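Local coordinates for N-acetylmuramoyl-L-alanine amidase (Mycobacteroides abscessus, PDB 7AGL), which probably uses a bound zinc ion to cleave the amide bond between N-acetylmuramic acid and L-alanine in peptidoglycan, at residues 30-35 against 169-174; 36-41 against 84-89; 118-123 against 162-167. All coordinates share one frame; numbering follows the deposited sequence.

Contact 1: 30-35 against 169-174; sequences DGRGGT and GLNLAQ
Gly31 and Asn171 bring the two backbones to within 5.1 Å (CA to CA), where the turn joining strands 27-29 and 35-37 meets the last turn of helix 168-171. The absence of a side chain on Gly31 makes this approach possible: a beta carbon there would run into Asn171 CB, and its positive phi also suits glycine. Leu172 fills the adjoining position, its CD2 resting 3.7 Å from Gly31 CA. Asn171 serves the turn with both ends of its amide, as a side chain with one donor and one acceptor can. Its ND2 gives a fairly straight hydrogen bond to Asp30 O (3.0 Å, 161°), with that oxygen lying in the amide plane, and a second one to Ser165 O. Its OD1 receives Arg32 NH2 at 3.0 Å and, more weakly, Arg32 NE. The guanidinium stands 76° from the amide plane, and NH2 comes to OD1 from above the amide plane. A bend at chi3 (-74°), after two extended torsions, turns the arginine head across Asn171, while NH1 is held by Pro124 O. Asp30 shapes the turn from within. Its OD1 closes an Asx turn by accepting Arg32 N at 2.8 Å and takes Gly34 N on the opposite face of the carboxylate, tying down two backbone donors. Nearby, Leu172 leans on Asp88 and Ala91 of helix 87-96, and Arg32 and Asn171 both touch Ser122 of strand 118-122, joining the hairpin turn to that strand, next to the outermost one of the main sheet.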
loop_
_atom_site.group_PDB
_atom_site.type_symbol
_atom_site.label_atom_id
_atom_site.label_comp_id
_atom_site.label_asym_id
_atom_site.label_seq_id
_atom_site.Cartn_x
_atom_site.Cartn_y
_atom_site.Cartn_z
ATOM N N ASP A 30 18.180 -0.485 -2.205
ATOM C CA ASP A 30 16.833 -0.615 -2.757
ATOM C C ASP A 30 16.461 -2.042 -3.166
ATOM O O ASP A 30 15.379 -2.249 -3.723
ATOM C CB ASP A 30 16.648 0.351 -3.937
ATOM C CG ASP A 30 17.421 -0.033 -5.196
ATOM O OD1 ASP A 30 18.058 -1.113 -5.283
ATOM O OD2 ASP A 30 17.393 0.789 -6.133
ATOM N N GLY A 31 17.315 -3.029 -2.897
ATOM C CA GLY A 31 17.019 -4.404 -3.244
ATOM C C GLY A 31 17.246 -4.770 -4.692
ATOM O O GLY A 31 17.023 -5.932 -5.070
ATOM N N ARG A 32 17.696 -3.834 -5.518
ATOM C CA ARG A 32 17.877 -4.105 -6.936
ATOM C C ARG A 32 19.082 -3.330 -7.453
ATOM O O ARG A 32 19.031 -2.663 -8.488
ATOM C CB ARG A 32 16.594 -3.767 -7.701
ATOM C CG ARG A 32 16.411 -4.613 -8.928
ATOM C CD ARG A 32 15.209 -4.162 -9.722
ATOM N NE ARG A 32 13.918 -4.534 -9.127
ATOM C CZ ARG A 32 13.204 -5.588 -9.519
ATOM N NH1 ARG A 32 13.689 -6.394 -10.463
ATOM N NH2 ARG A 32 12.018 -5.846 -8.970
ATOM N N GLY A 33 20.194 -3.404 -6.705
ATOM C CA GLY A 33 21.461 -2.879 -7.173
ATOM C C GLY A 33 21.697 -1.402 -6.934
ATOM O O GLY A 33 22.800 -0.916 -7.230
ATOM N N GLY A 34 20.710 -0.676 -6.412
ATOM C CA GLY A 34 20.852 0.753 -6.245
ATOM C C GLY A 34 20.526 1.209 -4.845
ATOM O O GLY A 34 20.412 0.393 -3.927
ATOM N N THR A 35 20.386 2.519 -4.671
ATOM C CA THR A 35 19.940 3.088 -3.407
ATOM C C THR A 35 18.800 4.054 -3.691
ATOM O O THR A 35 18.675 4.577 -4.801
ATOM C CB THR A 35 21.075 3.819 -2.649
ATOM O OG1 THR A 35 21.554 4.926 -3.425
ATOM C CG2 THR A 35 22.238 2.880 -2.365
ATOM N N GLY A 169 10.372 -1.124 -1.297
ATOM C CA GLY A 169 9.465 -1.885 -0.449
ATOM C C GLY A 169 8.952 -3.147 -1.122
ATOM O O GLY A 169 8.605 -4.124 -0.449
ATOM N N LEU A 170 8.904 -3.152 -2.452
ATOM C CA LEU A 170 8.515 -4.354 -3.179
ATOM C C LEU A 170 9.716 -5.255 -3.436
ATOM O O LEU A 170 9.611 -6.483 -3.303
ATOM C CB LEU A 170 7.857 -3.971 -4.507
ATOM C CG LEU A 170 6.597 -3.109 -4.333
ATOM C CD1 LEU A 170 5.937 -2.891 -5.692
ATOM C CD2 LEU A 170 5.614 -3.735 -3.359
ATOM N N ASN A 171 10.849 -4.659 -3.820
ATOM C CA ASN A 171 12.052 -5.429 -4.111
ATOM C C ASN A 171 12.514 -6.247 -2.911
ATOM O O ASN A 171 13.090 -7.332 -3.084
ATOM C CB ASN A 171 13.180 -4.489 -4.546
ATOM C CG ASN A 171 12.844 -3.713 -5.797
ATOM O OD1 ASN A 171 11.980 -4.111 -6.567
ATOM N ND2 ASN A 171 13.554 -2.605 -6.018
ATOM N N LEU A 172 12.323 -5.730 -1.697
ATOM C CA LEU A 172 12.868 -6.353 -0.493
ATOM C C LEU A 172 11.919 -7.380 0.132
ATOM O O LEU A 172 12.263 -7.978 1.161
ATOM C CB LEU A 172 13.201 -5.259 0.546
ATOM C CG LEU A 172 14.334 -4.322 0.116
ATOM C CD1 LEU A 172 14.376 -3.103 1.048
ATOM C CD2 LEU A 172 15.683 -5.055 0.118
ATOM N N ALA A 173 10.745 -7.603 -0.459
ATOM C CA ALA A 173 9.748 -8.475 0.149
ATOM C C ALA A 173 10.173 -9.940 0.089
ATOM O O ALA A 173 10.607 -10.427 -0.960
ATOM C CB ALA A 173 8.402 -8.298 -0.556
ATOM N N GLN A 174 10.049 -10.643 1.223
ATOM C CA GLN A 174 10.257 -12.089 1.280
ATOM C C GLN A 174 8.945 -12.876 1.345
ATOM O O GLN A 174 8.973 -14.111 1.457
ATOM C CB GLN A 174 11.152 -12.438 2.484
ATOM C CG GLN A 174 12.521 -11.763 2.426
ATOM C CD GLN A 174 13.342 -12.236 1.233
ATOM O OE1 GLN A 174 13.382 -13.426 0.927
ATOM N NE2 GLN A 174 13.971 -11.300 0.542
#

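Contact 2: 36-41 against 84-89; sequences KSCQTS and GPCIDK
Cys38 and Cys86 are joined covalently, SG to SG at 2.1 Å, and the tight half of the contact is built round this disulfide. Its chi3 of -87° is close to the relaxed right angle of such bonds. Cys38 SG stands anti to its own backbone N (chi1 153°), whereas Cys86 SG lies beside its N and anti to the carbonyl carbon; the bridge bows out to one side of the two backbones, whose CA atoms are 4.7 Å apart. It fixes the end of the hairpin strand 35-37 covalently to the start of helix 87-96. Beside the bridge, Ile87 N donates to Cys38 O at 2.9 Å, in the plane of that carbonyl. Cys86 is the N-cap residue of the helix, and the N-H of Ile87, in its first turn, is satisfied by Cys38 of the 36-41 segment. The branched Ile87 packs round the same carbonyl: CG1 and CG2 both lie against Cys38 O, and CD1 reaches on to Ser37 O at 3.4 Å. The other approaches are slacker. Lys36 crosses Ile87 at about a right angle, its NZ 3.5 Å from Ile87 CD1 and its CE beside it. Toward the partly exposed Pro85, Gln39 NE2 makes only a weak bond of 3.3 Å to Pro85 O, which also accepts from Arg90 NE; Gln39 OE1 turns back to Thr40 N at 3.1 Å. Both Cys38 and Ile87 rest on Val28 of strand 27-29, the hairpin partner of strand 35-37, and Ile87 also touches Ala168 of helix 168-171, leaving the helix start between hairpin and short helix.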
loop_
_atom_site.group_PDB
_atom_site.type_symbol
_atom_site.label_atom_id
_atom_site.label_comp_id
_atom_site.label_asym_id
_atom_site.label_seq_id
_atom_site.Cartn_x
_atom_site.Cartn_y
_atom_site.Cartn_z
ATOM N N LYS A 36 17.962 4.272 -2.676
ATOM C CA LYS A 36 16.855 5.217 -2.750
ATOM C C LYS A 36 16.798 5.978 -1.436
ATOM O O LYS A 36 17.357 5.536 -0.436
ATOM C CB LYS A 36 15.494 4.522 -2.976
ATOM C CG LYS A 36 15.301 3.826 -4.298
ATOM C CD LYS A 36 13.964 3.063 -4.261
ATOM C CE LYS A 36 12.839 3.909 -3.663
ATOM N NZ LYS A 36 11.615 3.108 -3.286
ATOM N N SER A 37 16.133 7.136 -1.442
ATOM C CA SER A 37 15.959 7.876 -0.192
ATOM C C SER A 37 15.239 7.033 0.856
ATOM O O SER A 37 14.276 6.320 0.544
ATOM C CB SER A 37 15.170 9.164 -0.441
ATOM O OG SER A 37 15.920 10.063 -1.239
ATOM N N CYS A 38 15.678 7.179 2.122
ATOM C CA CYS A 38 15.034 6.512 3.261
ATOM C C CYS A 38 13.517 6.690 3.257
ATOM O O CYS A 38 12.765 5.735 3.491
ATOM C CB CYS A 38 15.628 7.056 4.575
ATOM S SG CYS A 38 14.496 6.981 6.024
ATOM N N GLN A 39 13.048 7.911 3.024
ATOM C CA GLN A 39 11.613 8.165 2.950
ATOM C C GLN A 39 11.381 9.343 2.019
ATOM O O GLN A 39 12.313 10.051 1.615
ATOM C CB GLN A 39 10.988 8.450 4.332
ATOM C CG GLN A 39 10.286 7.297 5.021
ATOM C CD GLN A 39 9.117 6.715 4.238
ATOM O OE1 GLN A 39 8.636 7.292 3.259
ATOM N NE2 GLN A 39 8.675 5.545 4.656
ATOM N N THR A 40 10.119 9.509 1.638
ATOM C CA THR A 40 9.640 10.704 0.971
ATOM C C THR A 40 8.402 11.181 1.715
ATOM O O THR A 40 7.731 10.405 2.409
ATOM C CB THR A 40 9.288 10.458 -0.511
ATOM O OG1 THR A 40 8.303 9.427 -0.582
ATOM C CG2 THR A 40 10.523 10.050 -1.326
ATOM N N SER A 41 8.099 12.470 1.577
ATOM C CA SER A 41 7.012 13.016 2.391
ATOM C C SER A 41 5.659 12.473 1.955
ATOM O O SER A 41 4.753 12.336 2.785
ATOM C CB SER A 41 6.996 14.534 2.307
ATOM O OG SER A 41 6.726 14.920 0.977
ATOM N N GLY A 84 8.713 8.119 11.073
ATOM C CA GLY A 84 8.461 6.693 11.035
ATOM C C GLY A 84 9.627 5.956 10.393
ATOM O O GLY A 84 10.656 6.557 10.059
ATOM N N PRO A 85 9.506 4.640 10.216
ATOM C CA PRO A 85 10.657 3.863 9.732
ATOM C C PRO A 85 10.935 4.097 8.255
ATOM O O PRO A 85 10.026 4.345 7.458
ATOM C CB PRO A 85 10.247 2.405 9.988
ATOM C CG PRO A 85 9.132 2.482 10.985
ATOM C CD PRO A 85 8.417 3.775 10.688
ATOM N N CYS A 86 12.223 4.004 7.904
ATOM C CA CYS A 86 12.656 4.078 6.510
ATOM C C CYS A 86 12.050 2.938 5.687
ATOM O O CYS A 86 11.641 1.908 6.216
ATOM C CB CYS A 86 14.184 3.995 6.422
ATOM S SG CYS A 86 15.095 5.379 7.167
ATOM N N ILE A 87 12.047 3.107 4.358
ATOM C CA ILE A 87 11.396 2.103 3.508
ATOM C C ILE A 87 12.082 0.744 3.615
ATOM O O ILE A 87 11.409 -0.293 3.525
ATOM C CB ILE A 87 11.313 2.554 2.036
ATOM C CG1 ILE A 87 12.688 2.908 1.470
ATOM C CG2 ILE A 87 10.322 3.706 1.890
ATOM C CD1 ILE A 87 12.665 3.403 0.030
ATOM N N ASP A 88 13.411 0.706 3.780
ATOM C CA ASP A 88 14.046 -0.610 3.907
ATOM C C ASP A 88 13.718 -1.240 5.257
ATOM O O ASP A 88 13.406 -2.438 5.333
ATOM C CB ASP A 88 15.570 -0.538 3.665
ATOM C CG ASP A 88 16.330 0.368 4.640
ATOM O OD1 ASP A 88 15.762 1.360 5.162
ATOM O OD2 ASP A 88 17.557 0.099 4.860
ATOM N N LYS A 89 13.727 -0.432 6.321
ATOM C CA LYS A 89 13.332 -0.920 7.641
ATOM C C LYS A 89 11.885 -1.429 7.655
ATOM O O LYS A 89 11.569 -2.415 8.332
ATOM C CB LYS A 89 13.507 0.200 8.664
ATOM C CG LYS A 89 13.222 -0.216 10.072
ATOM C CD LYS A 89 14.204 -1.282 10.471
ATOM C CE LYS A 89 14.034 -1.662 11.904
ATOM N NZ LYS A 89 15.023 -2.694 12.309
#

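Contact 3: 118-123 against 162-167; sequences HVNYSN and YGRSDL
Tyr162 pairs with Asn120 where strands 118-122 and 161-164 run parallel, the two strands of a beta-alpha-beta unit whose connection includes helix 132-147. Its N donates to Val119 O and its O accepts Tyr121 N at 3.0 Å, the alternation expected of parallel pairing, while its ring lies obliquely beside that of His118. At Gly163 the lack of a side chain lets the Tyr121 ring fold over the backbone: CA sits 3.7 Å from the ring centroid, a CH-pi contact over the face. A beta carbon here would collide with that ring and with Asn123 CB. Arg164 continues the pairing, its N bonded to Tyr121 O and its O to Asn123 N. Its long side chain turns back so that NH1 meets Asn120 OD1 at 2.8 Å, in the guanidinium plane but above the amide plane; Asn120 ND2 is fixed in turn by Leu179 O. A water bridges NH1 to His118 NE2. Ser165 CB lies against Asn123 O as the strand ends. Asp166 forms a side-on, two-pronged salt bridge with the arginine, Asp166 OD1 to Arg164 NE at 2.8 Å and Asp166 OD2 to Arg164 NH2 at 3.0 Å, each oxygen using its syn lone pair. Leu167, the N-cap residue of helix 168-171, sets its CD1 3.6 Å above one guanidinium face of Arg164, toward the rim, and Tyr162 CE2 lies 3.6 Å above the opposite face.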
loop_
_atom_site.group_PDB
_atom_site.type_symbol
_atom_site.label_atom_id
_atom_site.label_comp_id
_atom_site.label_asym_id
_atom_site.label_seq_id
_atom_site.Cartn_x
_atom_site.Cartn_y
_atom_site.Cartn_z
ATOM N N HIS A 118 -4.351 1.714 -8.548
ATOM C CA HIS A 118 -3.497 0.732 -9.213
ATOM C C HIS A 118 -2.719 -0.081 -8.189
ATOM O O HIS A 118 -2.284 0.437 -7.154
ATOM C CB HIS A 118 -2.565 1.362 -10.299
ATOM C CG HIS A 118 -1.573 2.381 -9.816
ATOM N ND1 HIS A 118 -1.928 3.663 -9.459
ATOM C CD2 HIS A 118 -0.218 2.341 -9.762
ATOM C CE1 HIS A 118 -0.845 4.350 -9.140
ATOM N NE2 HIS A 118 0.208 3.575 -9.325
ATOM N N VAL A 119 -2.588 -1.373 -8.488
ATOM C CA VAL A 119 -1.936 -2.358 -7.637
ATOM C C VAL A 119 -0.531 -2.564 -8.184
ATOM O O VAL A 119 -0.358 -3.085 -9.294
ATOM C CB VAL A 119 -2.721 -3.678 -7.615
ATOM C CG1 VAL A 119 -2.008 -4.714 -6.720
ATOM C CG2 VAL A 119 -4.181 -3.440 -7.158
ATOM N N ASN A 120 0.471 -2.127 -7.413
ATOM C CA ASN A 120 1.868 -2.231 -7.801
ATOM C C ASN A 120 2.461 -3.518 -7.254
ATOM O O ASN A 120 2.184 -3.905 -6.113
ATOM C CB ASN A 120 2.675 -1.042 -7.261
ATOM C CG ASN A 120 2.161 0.283 -7.779
ATOM O OD1 ASN A 120 2.617 0.765 -8.815
ATOM N ND2 ASN A 120 1.164 0.855 -7.092
ATOM N N TYR A 121 3.281 -4.172 -8.074
ATOM C CA TYR A 121 3.928 -5.413 -7.678
ATOM C C TYR A 121 5.311 -5.486 -8.309
ATOM O O TYR A 121 5.596 -4.835 -9.320
ATOM C CB TYR A 121 3.078 -6.629 -8.085
ATOM C CG TYR A 121 2.980 -6.825 -9.581
ATOM C CD1 TYR A 121 2.041 -6.122 -10.334
ATOM C CD2 TYR A 121 3.823 -7.713 -10.244
ATOM C CE1 TYR A 121 1.959 -6.290 -11.708
ATOM C CE2 TYR A 121 3.750 -7.887 -11.613
ATOM C CZ TYR A 121 2.818 -7.176 -12.341
ATOM O OH TYR A 121 2.742 -7.356 -13.707
ATOM N N SER A 122 6.162 -6.323 -7.717
ATOM C CA SER A 122 7.541 -6.438 -8.174
ATOM C C SER A 122 7.618 -7.104 -9.543
ATOM O O SER A 122 7.113 -8.216 -9.748
ATOM C CB SER A 122 8.368 -7.227 -7.156
ATOM O OG SER A 122 9.714 -7.332 -7.600
ATOM N N ASN A 123 8.270 -6.423 -10.488
ATOM C CA ASN A 123 8.491 -6.993 -11.815
ATOM C C ASN A 123 9.747 -6.387 -12.430
ATOM O O ASN A 123 9.871 -5.152 -12.455
ATOM C CB ASN A 123 7.290 -6.747 -12.730
ATOM C CG ASN A 123 7.288 -7.651 -13.947
ATOM O OD1 ASN A 123 7.724 -8.805 -13.889
ATOM N ND2 ASN A 123 6.785 -7.133 -15.063
ATOM N N TYR A 162 0.264 -2.618 -12.055
ATOM C CA TYR A 162 1.489 -1.927 -12.454
ATOM C C TYR A 162 2.675 -2.720 -11.926
ATOM O O TYR A 162 2.931 -2.707 -10.722
ATOM C CB TYR A 162 1.490 -0.503 -11.918
ATOM C CG TYR A 162 2.494 0.436 -12.551
ATOM C CD1 TYR A 162 3.126 0.127 -13.750
ATOM C CD2 TYR A 162 2.804 1.639 -11.948
ATOM C CE1 TYR A 162 4.045 1.006 -14.321
ATOM C CE2 TYR A 162 3.723 2.513 -12.502
ATOM C CZ TYR A 162 4.332 2.198 -13.685
ATOM O OH TYR A 162 5.233 3.088 -14.219
ATOM N N GLY A 163 3.380 -3.415 -12.815
ATOM C CA GLY A 163 4.599 -4.113 -12.437
ATOM C C GLY A 163 5.775 -3.167 -12.536
ATOM O O GLY A 163 5.906 -2.425 -13.515
ATOM N N ARG A 164 6.631 -3.184 -11.521
ATOM C CA ARG A 164 7.705 -2.206 -11.537
ATOM C C ARG A 164 8.875 -2.692 -10.701
ATOM O O ARG A 164 8.735 -3.569 -9.846
ATOM C CB ARG A 164 7.213 -0.861 -11.031
ATOM C CG ARG A 164 6.661 -0.944 -9.628
ATOM C CD ARG A 164 5.748 0.230 -9.422
ATOM N NE ARG A 164 6.511 1.477 -9.419
ATOM C CZ ARG A 164 5.957 2.662 -9.191
ATOM N NH1 ARG A 164 4.654 2.730 -8.972
ATOM N NH2 ARG A 164 6.694 3.767 -9.174
ATOM N N SER A 165 10.036 -2.101 -10.973
ATOM C CA SER A 165 11.301 -2.532 -10.397
ATOM C C SER A 165 11.938 -1.486 -9.490
ATOM O O SER A 165 12.988 -1.769 -8.896
ATOM C CB SER A 165 12.284 -2.883 -11.514
ATOM O OG SER A 165 12.449 -1.767 -12.367
ATOM N N ASP A 166 11.341 -0.294 -9.378
ATOM C CA ASP A 166 11.973 0.846 -8.730
ATOM C C ASP A 166 11.633 0.984 -7.256
ATOM O O ASP A 166 12.221 1.844 -6.598
ATOM C CB ASP A 166 11.602 2.155 -9.445
ATOM C CG ASP A 166 10.082 2.384 -9.553
ATOM O OD1 ASP A 166 9.318 1.437 -9.838
ATOM O OD2 ASP A 166 9.657 3.541 -9.364
ATOM N N LEU A 167 10.728 0.164 -6.714
ATOM C CA LEU A 167 10.236 0.342 -5.347
ATOM C C LEU A 167 10.959 -0.610 -4.399
ATOM O O LEU A 167 10.748 -1.823 -4.448
ATOM C CB LEU A 167 8.725 0.127 -5.288
ATOM C CG LEU A 167 7.913 1.120 -6.113
ATOM C CD1 LEU A 167 6.419 0.960 -5.831
ATOM C CD2 LEU A 167 8.391 2.533 -5.824
HETATM O O HOH W 1 2.764 4.779 -8.963
#

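In the fold
Contacts 1 and 2, their centres about 12 Å apart, share the hairpin 27-37; Leu172 CD1 packs on Asp88 CA where they meet. Contact 3 lies about 11 Å from contact 1 between centres and leads into it, since helix 168-171 follows strand 161-164. Contacts 2 and 3, about 17 Å apart between centres, still touch where Lys36 passes Asp166 O and Leu167. Contact 1 ties the hairpin to helix 168-171, contact 2 to helix 87-96, and contact 3 pairs two strands at that end of the sheet. The side chains of Gln39 and Leu167 come to about 7 and 8 Å from the zinc held by His16, Glu51 and His106; Thr40 O accepts from His16 ND1, probably helping to orient this ligand.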